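PDB 3FQ6: methyltransferase from Bacteroides thetaiotaomicron, which probably transfers methyl groups, as a domain of an enzyme of the tetrapyrrole (corrin/porphyrin) methylase family. Local coordinates for residues Lys30-Gln33 with Thr34-Ala38; Leu59-Phe62 with Ala63-Gly67; Glu95-Thr98 with Ala99-Pro102; Arg76-Ser79 with Lys80-Glu84. One frame throughout, in Å; residues are numbered along the deposited sequence.

In the fold
The four contacts follow one another in series along the chain, and none nests in or crosses another. Contact 1 forms the first turns of helix 32-39, between the parallel strands 20-24 and 45-50. Contact 2 covers the last turns of helix 55-66 and touches contact 1 directly, so the two helices pack together. Contact 4 comes next and closes the hairpin of strands 71-77 and 83-87 at one edge of the five-stranded mixed sheet. Contact 3 is last and turns the end of helix 90-99 toward strand 105-110. Its Phe97 touches both contact 2 and contact 4. Contacts 1 and 4 lie on opposite sides of the chain's centre.

Contact 1. Residues Lys30-Gln33 with Thr34-Ala38; sequences KGRQ and TRLKA. With SO4 (sulfate ion), chain C.
Gly31 and Thr34 hold a sulfate ion between them at the start of helix 32-39. Thr34 OG1 donates to SO4 O4 at 2.6 Å. Thr34 N reaches the same oxygen at 2.8 Å, so two bonds from one residue grip O4. The first torsion of Thr34 (chi1 -72°) sets OG1 beside its own backbone N, and hydroxyl and amide converge. Gly31 N adds a bond to SO4 O2 at 2.7 Å. Gln33 lays its CB against a third oxygen, O3. The ion probably comes from the crystallisation liquor. It sits at the N-terminal end of the helix, where the backbone amides and the helix dipole would suit an anion.

Gly31 is the N-cap. Its carbonyl takes Arg35 N at 3.3 Å, with the donor above the carbonyl plane. Arg32 O then accepts Leu36 N at 2.9 Å, and Gln33 O accepts Lys37 N at 2.7 Å. The helix is the connection of a beta-alpha-beta unit, between strands 20-24 and 45-50.

Packing follows the same spacing. Arg35 CG lies 3.2 Å from Gly31 O, and its guanidinium goes on to a salt bridge with Glu23. Arg32 CG meets Leu36 CD1 at 4.0 Å, the two chains running at a slant to each other. The extended Arg32 sends NH2 to the carbonyl of Pro27. Gln33 and Lys37 run side by side, and both polar ends bind sulfate other than the ion at Gly31. Leu36 turns into helix 55-66, where it packs on Phe62.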
# COMPACT_ATOMS: atom_id res chain seq x y z
N LYS A 30 -15.81 5.76 -9.84
CA LYS A 30 -16.88 5.92 -8.85
C LYS A 30 -16.49 5.41 -7.44
O LYS A 30 -15.83 4.37 -7.31
CB LYS A 30 -18.17 5.25 -9.34
CG LYS A 30 -17.94 4.00 -10.21
CD LYS A 30 -18.73 4.06 -11.52
CE LYS A 30 -18.13 5.09 -12.48
NZ LYS A 30 -18.98 5.39 -13.70
N GLY A 31 -16.84 6.18 -6.41
CA GLY A 31 -16.60 5.78 -5.02
C GLY A 31 -15.17 5.67 -4.51
O GLY A 31 -14.94 5.30 -3.35
N ARG A 32 -14.19 6.00 -5.36
CA ARG A 32 -12.79 5.98 -4.94
C ARG A 32 -12.40 7.02 -3.87
O ARG A 32 -11.73 6.71 -2.88
CB ARG A 32 -11.88 6.17 -6.14
CG ARG A 32 -10.41 6.06 -5.76
CD ARG A 32 -9.53 6.45 -6.92
NE ARG A 32 -8.12 6.10 -6.74
CZ ARG A 32 -7.63 4.87 -6.83
NH1 ARG A 32 -6.34 4.67 -6.69
NH2 ARG A 32 -8.41 3.83 -7.07
N GLN A 33 -12.80 8.27 -4.11
CA GLN A 33 -12.41 9.41 -3.30
C GLN A 33 -13.11 9.29 -1.95
O GLN A 33 -12.52 9.63 -0.92
CB GLN A 33 -12.78 10.72 -4.01
CG GLN A 33 -12.33 11.97 -3.29
CD GLN A 33 -12.92 13.25 -3.85
OE1 GLN A 33 -14.06 13.29 -4.35
NE2 GLN A 33 -12.15 14.32 -3.73
N THR A 34 -14.36 8.81 -2.00
CA THR A 34 -15.13 8.46 -0.83
C THR A 34 -14.34 7.51 0.08
O THR A 34 -14.28 7.73 1.30
CB THR A 34 -16.43 7.80 -1.26
OG1 THR A 34 -17.28 8.80 -1.81
CG2 THR A 34 -17.15 7.13 -0.10
N ARG A 35 -13.76 6.46 -0.51
CA ARG A 35 -12.97 5.49 0.26
C ARG A 35 -11.74 6.22 0.82
O ARG A 35 -11.42 6.12 2.01
CB ARG A 35 -12.56 4.26 -0.58
CG ARG A 35 -13.70 3.37 -1.15
CD ARG A 35 -14.48 2.57 -0.14
NE ARG A 35 -13.60 2.02 0.87
CZ ARG A 35 -13.71 2.25 2.19
NH1 ARG A 35 -14.71 2.99 2.66
NH2 ARG A 35 -12.83 1.72 3.04
N LEU A 36 -11.08 6.99 -0.04
CA LEU A 36 -9.90 7.71 0.39
C LEU A 36 -10.20 8.66 1.53
O LEU A 36 -9.39 8.75 2.45
CB LEU A 36 -9.23 8.45 -0.76
CG LEU A 36 -8.59 7.60 -1.85
CD1 LEU A 36 -8.56 8.41 -3.09
CD2 LEU A 36 -7.21 7.15 -1.47
N LYS A 37 -11.32 9.37 1.47
CA LYS A 37 -11.65 10.32 2.53
C LYS A 37 -11.86 9.62 3.88
O LYS A 37 -11.33 10.05 4.90
CB LYS A 37 -12.84 11.22 2.16
CG LYS A 37 -12.50 12.24 1.08
CD LYS A 37 -13.32 13.53 1.23
CE LYS A 37 -12.87 14.55 0.18
NZ LYS A 37 -13.43 15.96 0.29
N ALA A 38 -12.62 8.52 3.85
CA ALA A 38 -12.86 7.68 5.02
C ALA A 38 -11.56 7.08 5.56
O ALA A 38 -11.35 7.01 6.79
CB ALA A 38 -13.86 6.59 4.69
S SO4 C . -16.47 9.59 -5.39
O1 SO4 C . -17.09 10.83 -4.96
O2 SO4 C . -17.43 8.82 -6.20
O3 SO4 C . -15.23 9.84 -6.14
O4 SO4 C . -16.18 8.82 -4.18

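Contact 2. Residues Leu59-Phe62 with Ala63-Gly67; sequences LTQF and AEYFG
Phe62 and Phe66 sit one turn apart on helix 55-66 and form an offset edge-to-face pair. The edge of Phe66 points at the face of Phe62, with ring centroids 5.1 Å apart and planes at 70°. Phe66 CE2 does the touching, 3.3 Å from Phe62 CD1. Both rings leave the helix with CG beside the backbone N. With one turn between them, this sets them alongside, pointing the same way. Phe66 CD2 also rests 3.2 Å from Phe62 O, the carbonyl that accepts Phe66 N at 2.7 Å.

Gln61 and Tyr65 make a second pair. Gln61 swings CG away from its backbone N (chi1 -152°) and runs extended beside the phenol ring, with CG 4.1 Å from Tyr65 CE1. Its amide is turned 66° from that ring. Tyr65 CD1 brings the ring edge to within 3.3 Å of Gln61 O. The Gln61 amide is held at OE1 by Arg32 NE.

Gly67 leaves the helix with positive phi, while its N still bonds Ala63 O at 2.9 Å. Phe62 also meets Phe48 and Leu90. Chemically, Phe62 and Phe66 bury apolar rings, while Gln61 and Tyr65 bring polar ends to helix 32-39, which also packs on both phenylalanines.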
# COMPACT_ATOMS: atom_id res chain seq x y z
N LEU A 59 0.35 5.32 -4.98
CA LEU A 59 1.26 5.82 -3.94
C LEU A 59 1.31 7.34 -3.90
O LEU A 59 1.46 7.93 -2.84
CB LEU A 59 2.67 5.28 -4.15
CG LEU A 59 2.83 3.77 -4.12
CD1 LEU A 59 4.29 3.40 -4.42
CD2 LEU A 59 2.35 3.25 -2.76
N THR A 60 1.15 7.98 -5.07
CA THR A 60 1.14 9.44 -5.16
C THR A 60 -0.13 10.00 -4.54
O THR A 60 -0.10 10.86 -3.67
CB THR A 60 1.29 9.86 -6.63
OG1 THR A 60 2.48 9.25 -7.14
CG2 THR A 60 1.37 11.37 -6.78
N GLN A 61 -1.26 9.47 -4.97
CA GLN A 61 -2.52 9.81 -4.34
C GLN A 61 -2.56 9.56 -2.83
O GLN A 61 -3.16 10.35 -2.11
CB GLN A 61 -3.62 9.02 -4.99
CG GLN A 61 -4.91 9.69 -4.94
CD GLN A 61 -5.85 9.09 -5.91
OE1 GLN A 61 -5.67 7.96 -6.37
NE2 GLN A 61 -6.89 9.84 -6.25
N PHE A 62 -1.94 8.46 -2.37
CA PHE A 62 -1.80 8.18 -0.93
C PHE A 62 -0.99 9.27 -0.22
O PHE A 62 -1.33 9.63 0.91
CB PHE A 62 -1.15 6.80 -0.65
CG PHE A 62 -2.08 5.60 -0.84
CD1 PHE A 62 -3.40 5.75 -1.32
CD2 PHE A 62 -1.60 4.32 -0.62
CE1 PHE A 62 -4.24 4.64 -1.53
CE2 PHE A 62 -2.43 3.20 -0.80
CZ PHE A 62 -3.75 3.35 -1.26
N ALA A 63 0.06 9.79 -0.84
CA ALA A 63 0.77 10.87 -0.18
C ALA A 63 -0.16 12.09 -0.07
O ALA A 63 -0.17 12.77 0.95
CB ALA A 63 2.07 11.21 -0.89
N GLU A 64 -0.99 12.31 -1.08
CA GLU A 64 -1.94 13.43 -1.11
C GLU A 64 -2.85 13.31 0.12
O GLU A 64 -2.98 14.22 0.93
CB GLU A 64 -2.79 13.27 -2.37
CG GLU A 64 -3.06 14.42 -3.27
CD GLU A 64 -3.78 13.92 -4.54
OE1 GLU A 64 -5.02 14.01 -4.62
OE2 GLU A 64 -3.10 13.39 -5.45
N TYR A 65 -3.45 12.13 0.27
CA TYR A 65 -4.46 11.90 1.31
C TYR A 65 -3.96 11.55 2.72
O TYR A 65 -4.58 11.92 3.69
CB TYR A 65 -5.47 10.86 0.86
CG TYR A 65 -6.50 11.37 -0.14
CD1 TYR A 65 -6.19 11.49 -1.47
CD2 TYR A 65 -7.79 11.73 0.28
CE1 TYR A 65 -7.12 11.95 -2.39
CE2 TYR A 65 -8.74 12.16 -0.63
CZ TYR A 65 -8.40 12.27 -1.97
OH TYR A 65 -9.33 12.74 -2.93
N PHE A 66 -2.85 10.85 2.80
CA PHE A 66 -2.31 10.32 4.06
C PHE A 66 -1.07 11.05 4.54
O PHE A 66 -0.72 10.91 5.70
CB PHE A 66 -1.97 8.82 3.93
CG PHE A 66 -3.13 8.00 3.45
CD1 PHE A 66 -4.33 8.00 4.14
CD2 PHE A 66 -3.04 7.27 2.29
CE1 PHE A 66 -5.43 7.27 3.69
CE2 PHE A 66 -4.16 6.55 1.82
CZ PHE A 66 -5.35 6.56 2.53
N GLY A 67 -0.41 11.81 3.65
CA GLY A 67 0.78 12.55 4.03
C GLY A 67 2.03 11.86 3.52
O GLY A 67 2.10 10.64 3.48

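Contact 3. Residues Glu95-Thr98 with Ala99-Pro102; sequences EHFT and ATEP
Phe97 and Pro102 make the apolar part of this contact. Phe97 CD1 and Pro102 CG meet at 4.1 Å, with the side chains set at a slant. The phenyl ring is buried. One face is covered by its neighbour His96, whose CD2 lies 3.3 Å above the ring plane of Phe97 and over its centre. The imidazole gets there because its CG is turned away from the backbone N (chi1 -179°).

The ring also rests on Val74 and Val86 of the sheet and on Leu55 and Leu59 of helix 55-66. Through Phe97, helix 90-99 packs on the sheet and against helix 55-66. It connects strand 83-87 to strand 105-110, which run parallel with the antiparallel strand 71-77 between them, and Thr100 is where the chain leaves helical geometry.

Around the backbone carbonyls, contacts are close but not bonded. The Ala99 methyl, CB, lies 3.4 Å from His96 O. Phe97 O and Thr100 O are two acceptors only 3.4 Å apart. No hydrogen bond joins the two segments, in keeping with a helix that is unwinding.

Polar side chains meet loosely. His96 NE2 and Thr100 OG1 stay 4.1 Å apart. Thr98 OG1, beside its own backbone N, bonds back to the carbonyl of Ile94, one turn earlier.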
# COMPACT_ATOMS: atom_id res chain seq x y z
N GLU A 95 9.57 7.76 -4.78
CA GLU A 95 10.89 7.83 -5.42
C GLU A 95 11.30 6.47 -5.91
O GLU A 95 11.85 6.33 -6.99
CB GLU A 95 11.98 8.38 -4.50
CG GLU A 95 12.19 9.87 -4.63
CD GLU A 95 12.58 10.31 -6.05
OE1 GLU A 95 13.47 9.66 -6.66
OE2 GLU A 95 11.98 11.30 -6.55
N HIS A 96 11.02 5.45 -5.12
CA HIS A 96 11.49 4.12 -5.49
C HIS A 96 10.82 3.64 -6.76
O HIS A 96 11.48 3.09 -7.62
CB HIS A 96 11.23 3.11 -4.37
CG HIS A 96 11.72 1.74 -4.71
ND1 HIS A 96 12.96 1.28 -4.31
CD2 HIS A 96 11.18 0.76 -5.46
CE1 HIS A 96 13.15 0.08 -4.80
NE2 HIS A 96 12.08 -0.26 -5.50
N PHE A 97 9.52 3.83 -6.88
CA PHE A 97 8.80 3.25 -8.00
C PHE A 97 8.64 4.18 -9.17
O PHE A 97 7.99 3.83 -10.14
CB PHE A 97 7.48 2.61 -7.57
CG PHE A 97 7.68 1.38 -6.75
CD1 PHE A 97 7.96 0.16 -7.37
CD2 PHE A 97 7.63 1.44 -5.35
CE1 PHE A 97 8.17 -1.00 -6.62
CE2 PHE A 97 7.82 0.28 -4.58
CZ PHE A 97 8.10 -0.94 -5.22
N THR A 98 9.22 5.37 -9.08
CA THR A 98 9.34 6.22 -10.25
C THR A 98 10.53 5.71 -11.07
O THR A 98 10.47 5.64 -12.30
CB THR A 98 9.51 7.70 -9.85
OG1 THR A 98 8.31 8.14 -9.22
CG2 THR A 98 9.81 8.60 -11.08
N ALA A 99 11.59 5.33 -10.35
CA ALA A 99 12.76 4.66 -10.93
C ALA A 99 12.39 3.41 -11.80
O ALA A 99 12.36 3.50 -13.04
CB ALA A 99 13.79 4.31 -9.82
N THR A 100 12.07 2.28 -11.14
CA THR A 100 11.81 0.98 -11.80
C THR A 100 10.32 0.70 -12.08
O THR A 100 9.46 1.02 -11.24
CB THR A 100 12.35 -0.20 -10.93
OG1 THR A 100 11.82 -0.09 -9.60
CG2 THR A 100 13.90 -0.21 -10.87
N GLU A 101 10.03 0.08 -13.23
CA GLU A 101 8.67 -0.39 -13.59
C GLU A 101 8.09 -1.53 -12.73
O GLU A 101 8.65 -2.63 -12.69
CB GLU A 101 8.59 -0.78 -15.06
CG GLU A 101 8.46 0.42 -15.97
CD GLU A 101 7.70 1.57 -15.30
OE1 GLU A 101 7.05 2.37 -16.03
OE2 GLU A 101 7.78 1.68 -14.05
N PRO A 102 6.95 -1.26 -12.06
CA PRO A 102 6.42 -2.36 -11.25
C PRO A 102 5.88 -3.40 -12.21
O PRO A 102 5.15 -3.09 -13.16
CB PRO A 102 5.30 -1.71 -10.41
CG PRO A 102 5.44 -0.20 -10.62
CD PRO A 102 6.07 -0.08 -12.00

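Contact 4. Residues Arg76-Ser79 with Lys80-Glu84; sequences REIS and KLHEE
Ile78 lays its CD1 methyl over one face of the His82 ring in a CH-pi contact. CD1 is 3.9 Å from the centroid of the His82 ring and 25° off the ring normal. It lies toward the rim, nearest His82 CE1. Ile78 CG1 lies 3.3 Å above the guanidinium plane of Arg76.

That guanidinium makes a salt bridge, Arg76 NH2 to Glu84 OE2 at 2.6 Å. Glu84 sets CG between its backbone N and carbonyl carbon, bringing its extended chain alongside Arg76. The nitrogen comes from above the carboxylate, 62° out of its plane, and the two flat groups stand 86° apart. Arg76 NE bonds the carbonyl of Arg103.

The segments form the end of the beta hairpin of strands 71-77 and 83-87. Arg76 and Glu84 are a hydrogen-bonded antiparallel pair, each N donating to the other's O. Beyond them, Ile78 N at 2.7 Å and Ser79 N at 3.1 Å both donate to His82 O, as in a beta bulge. At the tip, Ser79 OG accepts Leu81 N at 2.7 Å, which makes an ST turn. A weak bond from His82 N to Ser79 O closes a type I beta turn over Lys80 and Leu81.

Glu77 and Glu83, a non-hydrogen-bonded pair, extend from the sheet face away from Arg76. Glu77 OE1 lies 3.7 Å from Glu83 OE2, which may raise the proton affinity of one carboxylate.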
# COMPACT_ATOMS: atom_id res chain seq x y z
N ARG A 76 5.92 -7.25 -3.69
CA ARG A 76 5.72 -7.60 -5.09
C ARG A 76 6.17 -9.04 -5.29
O ARG A 76 7.35 -9.32 -5.10
CB ARG A 76 6.60 -6.74 -6.01
CG ARG A 76 6.22 -5.31 -6.19
CD ARG A 76 7.27 -4.61 -7.10
NE ARG A 76 7.56 -5.35 -8.33
CZ ARG A 76 8.74 -5.38 -8.95
NH1 ARG A 76 8.88 -6.08 -10.08
NH2 ARG A 76 9.80 -4.74 -8.47
N GLU A 77 5.22 -9.92 -5.65
CA GLU A 77 5.49 -11.25 -6.24
C GLU A 77 5.96 -10.97 -7.63
O GLU A 77 5.14 -10.60 -8.46
CB GLU A 77 4.21 -12.06 -6.43
CG GLU A 77 3.35 -12.25 -5.24
CD GLU A 77 3.50 -13.62 -4.66
OE1 GLU A 77 3.58 -13.71 -3.42
OE2 GLU A 77 3.55 -14.60 -5.46
N ILE A 78 7.24 -11.13 -7.92
CA ILE A 78 7.74 -10.85 -9.25
C ILE A 78 7.61 -12.07 -10.12
O ILE A 78 7.60 -11.99 -11.34
CB ILE A 78 9.18 -10.32 -9.23
CG1 ILE A 78 9.22 -8.99 -8.47
CG2 ILE A 78 9.71 -10.17 -10.65
CD1 ILE A 78 10.59 -8.48 -8.12
N SER A 79 7.51 -13.22 -9.47
CA SER A 79 7.30 -14.49 -10.14
C SER A 79 7.03 -15.44 -9.00
O SER A 79 7.00 -15.05 -7.84
CB SER A 79 8.56 -14.91 -10.90
OG SER A 79 9.39 -15.73 -10.09
N LYS A 80 6.85 -16.70 -9.32
CA LYS A 80 6.69 -17.71 -8.29
C LYS A 80 8.00 -17.92 -7.51
O LYS A 80 7.99 -18.24 -6.33
CB LYS A 80 6.22 -19.02 -8.95
CG LYS A 80 6.20 -20.23 -8.03
CD LYS A 80 5.16 -20.10 -6.89
CE LYS A 80 5.15 -21.36 -6.02
NZ LYS A 80 5.42 -22.58 -6.83
N LEU A 81 9.12 -17.71 -8.21
CA LEU A 81 10.45 -17.91 -7.66
C LEU A 81 10.99 -16.66 -6.96
O LEU A 81 12.00 -16.73 -6.26
CB LEU A 81 11.39 -18.30 -8.79
CG LEU A 81 11.64 -19.77 -9.17
CD1 LEU A 81 10.39 -20.64 -9.42
CD2 LEU A 81 12.60 -19.84 -10.36
N HIS A 82 10.34 -15.51 -7.13
CA HIS A 82 10.99 -14.27 -6.80
C HIS A 82 10.05 -13.22 -6.21
O HIS A 82 9.01 -12.90 -6.81
CB HIS A 82 11.72 -13.74 -8.04
CG HIS A 82 12.47 -12.47 -7.82
ND1 HIS A 82 12.79 -11.62 -8.85
CD2 HIS A 82 12.96 -11.90 -6.70
CE1 HIS A 82 13.44 -10.57 -8.37
NE2 HIS A 82 13.56 -10.72 -7.07
N GLU A 83 10.41 -12.68 -5.05
CA GLU A 83 9.62 -11.60 -4.43
C GLU A 83 10.46 -10.56 -3.63
O GLU A 83 11.56 -10.84 -3.17
CB GLU A 83 8.51 -12.19 -3.56
CG GLU A 83 9.04 -12.92 -2.33
CD GLU A 83 8.09 -13.99 -1.81
OE1 GLU A 83 8.56 -15.11 -1.52
OE2 GLU A 83 6.87 -13.71 -1.71
N GLU A 84 9.89 -9.37 -3.46
CA GLU A 84 10.59 -8.28 -2.80
C GLU A 84 9.68 -7.44 -1.89
O GLU A 84 8.47 -7.38 -2.10
CB GLU A 84 11.28 -7.37 -3.82
CG GLU A 84 10.28 -6.55 -4.65
CD GLU A 84 10.95 -5.49 -5.50
OE1 GLU A 84 12.18 -5.63 -5.75
OE2 GLU A 84 10.26 -4.53 -5.93